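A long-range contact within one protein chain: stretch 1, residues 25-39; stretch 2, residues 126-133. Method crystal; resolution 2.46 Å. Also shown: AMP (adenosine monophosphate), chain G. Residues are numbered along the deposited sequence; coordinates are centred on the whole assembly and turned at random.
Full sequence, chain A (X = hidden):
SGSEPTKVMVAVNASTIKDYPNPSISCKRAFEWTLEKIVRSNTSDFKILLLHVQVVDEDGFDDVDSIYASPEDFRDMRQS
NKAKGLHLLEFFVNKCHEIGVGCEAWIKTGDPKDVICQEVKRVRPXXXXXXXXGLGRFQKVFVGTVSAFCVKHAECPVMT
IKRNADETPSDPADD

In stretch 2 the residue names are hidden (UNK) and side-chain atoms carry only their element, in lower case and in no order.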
# COMPACT_ATOMS: atom_id res chain seq x y z
N ILE A 25 17.90 -1.19 -0.67
CA ILE A 25 17.40 -1.59 0.63
C ILE A 25 15.88 -1.45 0.72
O ILE A 25 15.21 -2.32 1.26
CB ILE A 25 18.06 -0.80 1.76
CG1 ILE A 25 19.58 -0.87 1.68
CG2 ILE A 25 17.64 -1.38 3.09
CD1 ILE A 25 20.25 0.24 2.46
N SER A 26 15.34 -0.39 0.13
CA SER A 26 13.94 -0.12 0.32
C SER A 26 13.03 -1.10 -0.44
O SER A 26 12.02 -1.59 0.08
CB SER A 26 13.62 1.35 0.02
OG SER A 26 13.73 1.62 -1.35
N CYS A 27 13.39 -1.40 -1.68
CA CYS A 27 12.53 -2.27 -2.46
C CYS A 27 12.72 -3.70 -2.00
O CYS A 27 11.82 -4.49 -2.11
CB CYS A 27 12.76 -2.12 -3.96
SG CYS A 27 14.19 -3.06 -4.60
N LYS A 28 13.87 -4.01 -1.44
CA LYS A 28 14.13 -5.31 -0.92
C LYS A 28 13.27 -5.52 0.32
O LYS A 28 12.59 -6.56 0.47
CB LYS A 28 15.61 -5.45 -0.55
CG LYS A 28 16.07 -6.89 -0.42
CD LYS A 28 17.57 -7.01 -0.02
CE LYS A 28 17.82 -8.35 0.64
NZ LYS A 28 19.29 -8.64 0.82
N ARG A 29 13.31 -4.54 1.22
CA ARG A 29 12.48 -4.56 2.39
C ARG A 29 11.01 -4.65 1.99
O ARG A 29 10.26 -5.47 2.54
CB ARG A 29 12.74 -3.31 3.26
CG ARG A 29 11.74 -3.17 4.39
CD ARG A 29 11.82 -4.40 5.32
NE ARG A 29 13.21 -4.70 5.62
CZ ARG A 29 13.72 -5.91 5.67
NH1 ARG A 29 12.96 -6.98 5.46
NH2 ARG A 29 15.01 -6.05 5.93
N ALA A 30 10.64 -3.83 1.01
CA ALA A 30 9.28 -3.82 0.50
C ALA A 30 8.82 -5.20 0.00
O ALA A 30 7.72 -5.65 0.32
CB ALA A 30 9.17 -2.82 -0.61
N PHE A 31 9.67 -5.84 -0.80
CA PHE A 31 9.39 -7.17 -1.32
C PHE A 31 9.32 -8.19 -0.20
O PHE A 31 8.36 -8.93 -0.10
CB PHE A 31 10.50 -7.58 -2.27
CG PHE A 31 10.38 -8.96 -2.81
CD1 PHE A 31 9.63 -9.20 -3.98
CD2 PHE A 31 11.09 -10.02 -2.24
CE1 PHE A 31 9.54 -10.48 -4.50
CE2 PHE A 31 11.02 -11.30 -2.78
CZ PHE A 31 10.25 -11.53 -3.91
N GLU A 32 10.33 -8.24 0.65
CA GLU A 32 10.34 -9.24 1.72
C GLU A 32 9.17 -9.09 2.70
O GLU A 32 8.60 -10.06 3.15
CB GLU A 32 11.65 -9.23 2.50
CG GLU A 32 12.81 -9.53 1.55
CD GLU A 32 14.12 -9.85 2.24
OE1 GLU A 32 14.38 -9.34 3.36
OE2 GLU A 32 14.90 -10.61 1.61
N TRP A 33 8.81 -7.85 3.00
CA TRP A 33 7.72 -7.58 3.87
C TRP A 33 6.42 -8.08 3.26
O TRP A 33 5.62 -8.71 3.96
CB TRP A 33 7.62 -6.08 4.11
CG TRP A 33 6.61 -5.69 5.11
CD1 TRP A 33 6.82 -5.50 6.45
CD2 TRP A 33 5.23 -5.42 4.87
NE1 TRP A 33 5.67 -5.13 7.05
CE2 TRP A 33 4.66 -5.07 6.11
CE3 TRP A 33 4.41 -5.46 3.74
CZ2 TRP A 33 3.31 -4.77 6.26
CZ3 TRP A 33 3.06 -5.15 3.89
CH2 TRP A 33 2.53 -4.79 5.14
N THR A 34 6.22 -7.80 1.97
CA THR A 34 5.05 -8.27 1.27
C THR A 34 4.93 -9.78 1.31
O THR A 34 3.84 -10.26 1.54
CB THR A 34 4.99 -7.77 -0.20
OG1 THR A 34 5.07 -6.34 -0.21
CG2 THR A 34 3.67 -8.16 -0.84
N LEU A 35 6.04 -10.51 1.12
CA LEU A 35 6.01 -11.97 1.19
C LEU A 35 5.67 -12.43 2.57
O LEU A 35 4.86 -13.32 2.74
CB LEU A 35 7.33 -12.58 0.79
CG LEU A 35 7.66 -12.33 -0.67
CD1 LEU A 35 8.94 -13.12 -0.90
CD2 LEU A 35 6.52 -12.82 -1.54
N GLU A 36 6.29 -11.81 3.56
CA GLU A 36 6.11 -12.20 4.94
C GLU A 36 4.70 -11.89 5.44
O GLU A 36 4.05 -12.75 6.01
CB GLU A 36 7.13 -11.52 5.83
CG GLU A 36 7.08 -12.05 7.26
CD GLU A 36 7.94 -11.26 8.23
OE1 GLU A 36 8.86 -10.53 7.78
OE2 GLU A 36 7.69 -11.39 9.46
N LYS A 37 4.23 -10.66 5.24
CA LYS A 37 2.98 -10.23 5.87
C LYS A 37 1.74 -10.36 5.00
O LYS A 37 0.64 -10.51 5.54
CB LYS A 37 3.03 -8.78 6.37
CG LYS A 37 4.26 -8.42 7.14
CD LYS A 37 4.28 -8.96 8.51
CE LYS A 37 5.41 -8.33 9.29
NZ LYS A 37 5.78 -9.17 10.48
N ILE A 38 1.90 -10.30 3.68
CA ILE A 38 0.74 -10.40 2.78
C ILE A 38 0.58 -11.77 2.11
O ILE A 38 -0.47 -12.38 2.21
CB ILE A 38 0.72 -9.25 1.71
CG1 ILE A 38 0.86 -7.87 2.37
CG2 ILE A 38 -0.53 -9.33 0.76
CD1 ILE A 38 -0.41 -7.16 2.64
N VAL A 39 1.62 -12.26 1.45
CA VAL A 39 1.57 -13.56 0.79
C VAL A 39 1.50 -14.64 1.86
O VAL A 39 0.66 -15.54 1.78
CB VAL A 39 2.79 -13.78 -0.13
CG1 VAL A 39 2.77 -15.20 -0.71
CG2 VAL A 39 2.85 -12.72 -1.23
N UNK A 126 -3.52 -5.75 -9.02
CA UNK A 126 -4.49 -5.42 -8.04
C UNK A 126 -3.92 -4.33 -7.14
O UNK A 126 -4.65 -3.43 -6.74
o UNK A 126 -6.70 -7.38 -8.64
c UNK A 126 -4.89 -6.66 -7.27
c UNK A 126 -5.60 -7.67 -8.13
o UNK A 126 -5.05 -8.77 -8.32
N UNK A 127 -2.63 -4.42 -6.82
CA UNK A 127 -1.94 -3.34 -6.19
C UNK A 127 -0.47 -3.22 -6.53
O UNK A 127 0.14 -4.15 -7.05
c UNK A 127 -1.56 -4.45 -3.90
c UNK A 127 -2.17 -3.32 -4.68
c UNK A 127 0.07 -5.25 -2.28
c UNK A 127 -1.61 -6.75 -3.15
c UNK A 127 -2.13 -5.73 -3.91
c UNK A 127 -0.48 -4.22 -3.06
c UNK A 127 -0.50 -6.52 -2.33
N UNK A 128 0.09 -2.06 -6.18
CA UNK A 128 1.49 -1.72 -6.40
C UNK A 128 2.21 -1.64 -5.05
O UNK A 128 1.75 -0.95 -4.14
c UNK A 128 2.88 0.36 -7.31
c UNK A 128 2.71 1.65 -8.02
c UNK A 128 1.55 -0.35 -7.11
c UNK A 128 3.85 -0.56 -8.08
N UNK A 129 3.32 -2.34 -4.93
CA UNK A 129 4.20 -2.20 -3.78
C UNK A 129 5.46 -1.42 -4.19
O UNK A 129 6.14 -1.77 -5.16
c UNK A 129 4.63 -3.56 -3.23
c UNK A 129 3.43 -4.42 -2.84
c UNK A 129 5.55 -3.39 -2.06
N UNK A 130 5.75 -0.36 -3.45
CA UNK A 130 6.97 0.38 -3.62
C UNK A 130 7.57 0.50 -2.25
O UNK A 130 6.86 0.62 -1.25
c UNK A 130 6.27 1.72 -5.70
c UNK A 130 5.71 2.61 -3.43
c UNK A 130 6.73 1.83 -4.23
N UNK A 131 8.90 0.44 -2.22
CA UNK A 131 9.64 0.81 -1.05
C UNK A 131 9.59 2.33 -0.97
O UNK A 131 9.05 2.97 -1.87
N UNK A 132 10.14 2.89 0.10
CA UNK A 132 10.19 4.32 0.25
C UNK A 132 11.31 4.67 1.20
O UNK A 132 11.50 4.01 2.21
c UNK A 132 8.86 4.84 0.80
o UNK A 132 9.01 6.19 1.23
N UNK A 133 12.07 5.70 0.86
CA UNK A 133 13.17 6.12 1.69
C UNK A 133 12.63 7.05 2.74
O UNK A 133 13.33 7.37 3.69
c UNK A 133 15.79 6.48 -1.08
n UNK A 133 14.65 8.61 -3.86
c UNK A 133 14.26 6.78 0.85
c UNK A 133 14.94 5.79 -0.09
n UNK A 133 14.98 7.19 -2.06
c UNK A 133 15.47 8.03 -2.99
n UNK A 133 16.77 8.30 -3.04
P AMP G . 11.48 6.71 -3.08
O1P AMP G . 12.15 7.18 -4.24
O2P AMP G . 12.34 6.51 -1.89
O3P AMP G . 10.23 7.37 -2.72
O5' AMP G . 10.97 5.23 -3.37
C5' AMP G . 11.90 4.19 -3.59
C4' AMP G . 11.12 3.09 -4.27
O4' AMP G . 10.70 3.48 -5.62
C3' AMP G . 11.94 1.84 -4.45
O3' AMP G . 11.89 1.09 -3.21
C2' AMP G . 11.15 1.15 -5.55
O2' AMP G . 10.06 0.45 -4.96
C1' AMP G . 10.64 2.30 -6.41
N9 AMP G . 11.64 2.59 -7.46
C8 AMP G . 12.62 3.52 -7.45
N7 AMP G . 13.32 3.45 -8.59
C5 AMP G . 12.76 2.49 -9.35
C6 AMP G . 13.01 1.96 -10.62
N6 AMP G . 13.99 2.39 -11.39
N1 AMP G . 12.24 0.98 -11.05
C2 AMP G . 11.25 0.48 -10.34
N3 AMP G . 10.96 0.95 -9.14
C4 AMP G . 11.70 1.95 -8.62

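Position 126 carries four side-chain atoms, two carbons of which the second bears two oxygens. This is a short carboxylate, and it lies out of reach of the helix formed by residues 25-39; the residue is Asp126.

At position 127, one carbon leads to a six-membered ring made of carbon alone, with no oxygen attached. The side chain sets out toward the helix, and its nearest neighbour there is the CG2 methyl of Ile38. A plain phenyl ring identifies Phe127, whose CZ lies 4.2 Å from Ile38 CG2, an apolar contact at an oblique approach to the ring.

Position 128 has four carbons, forked at the second, and cannot reach the helix, as expected when side chains alternate along a strand. The fork beyond the first carbon marks Leu128.

Position 129 points back toward the helix with three carbons, the first carrying the other two. This branching at CB, without oxygen, gives Val129. Its CG1 packs 3.9 Å from Ala30 CB and 3.5 Å from Thr34 OG1. That hydroxyl donates a hydrogen bond to Ala30 O (2.8 Å from Thr34 OG1), so its polarity is satisfied within the helix while it borders an apolar methyl.

The same three-carbon fork recurs at position 130, but it points away from the helix; this is Val130, and its backbone C lies 4.0 Å from Ala30 CB.

Position 131 has no side-chain atoms. An ideal CB would fall 2.4 Å from Ser26 O and 2.9 Å from Cys27 N, both clashes, so the residue is Gly131. Its CA makes a CA-H...O contact with Ser26 O at 3.6 Å, and its N donates to AMP O2' at 3.0 Å.

One carbon and one oxygen make up the side chain at position 132, which points away from the helix. It is Ser132, with its backbone N 3.8 Å from Ser26 CB.

Position 133 extends through three carbons and a nitrogen to a carbon bearing two more nitrogens, a guanidinium: Arg133. The group grips the phosphate, NE lying 2.7 Å from AMP O2P and NH2 2.9 Å from AMP O1P.

The contact therefore works by close packing, with no hydrogen bond between the stretches. Phe127, Val129 and Gly131 meet the helix at Ile38, Thr34, Ala30 and Ser26, and the two axes approach to 6.4 Å at 136°. Around Gly131 the backbones come nearest, its CA 4.5 Å from Cys27 CA. Here AMP joins both stretches, its O3' donating to Ser26 OG at 2.7 Å while its O2' accepts from Gly131 N.

Stretch 2, residues 126-133: DFLVVGSR
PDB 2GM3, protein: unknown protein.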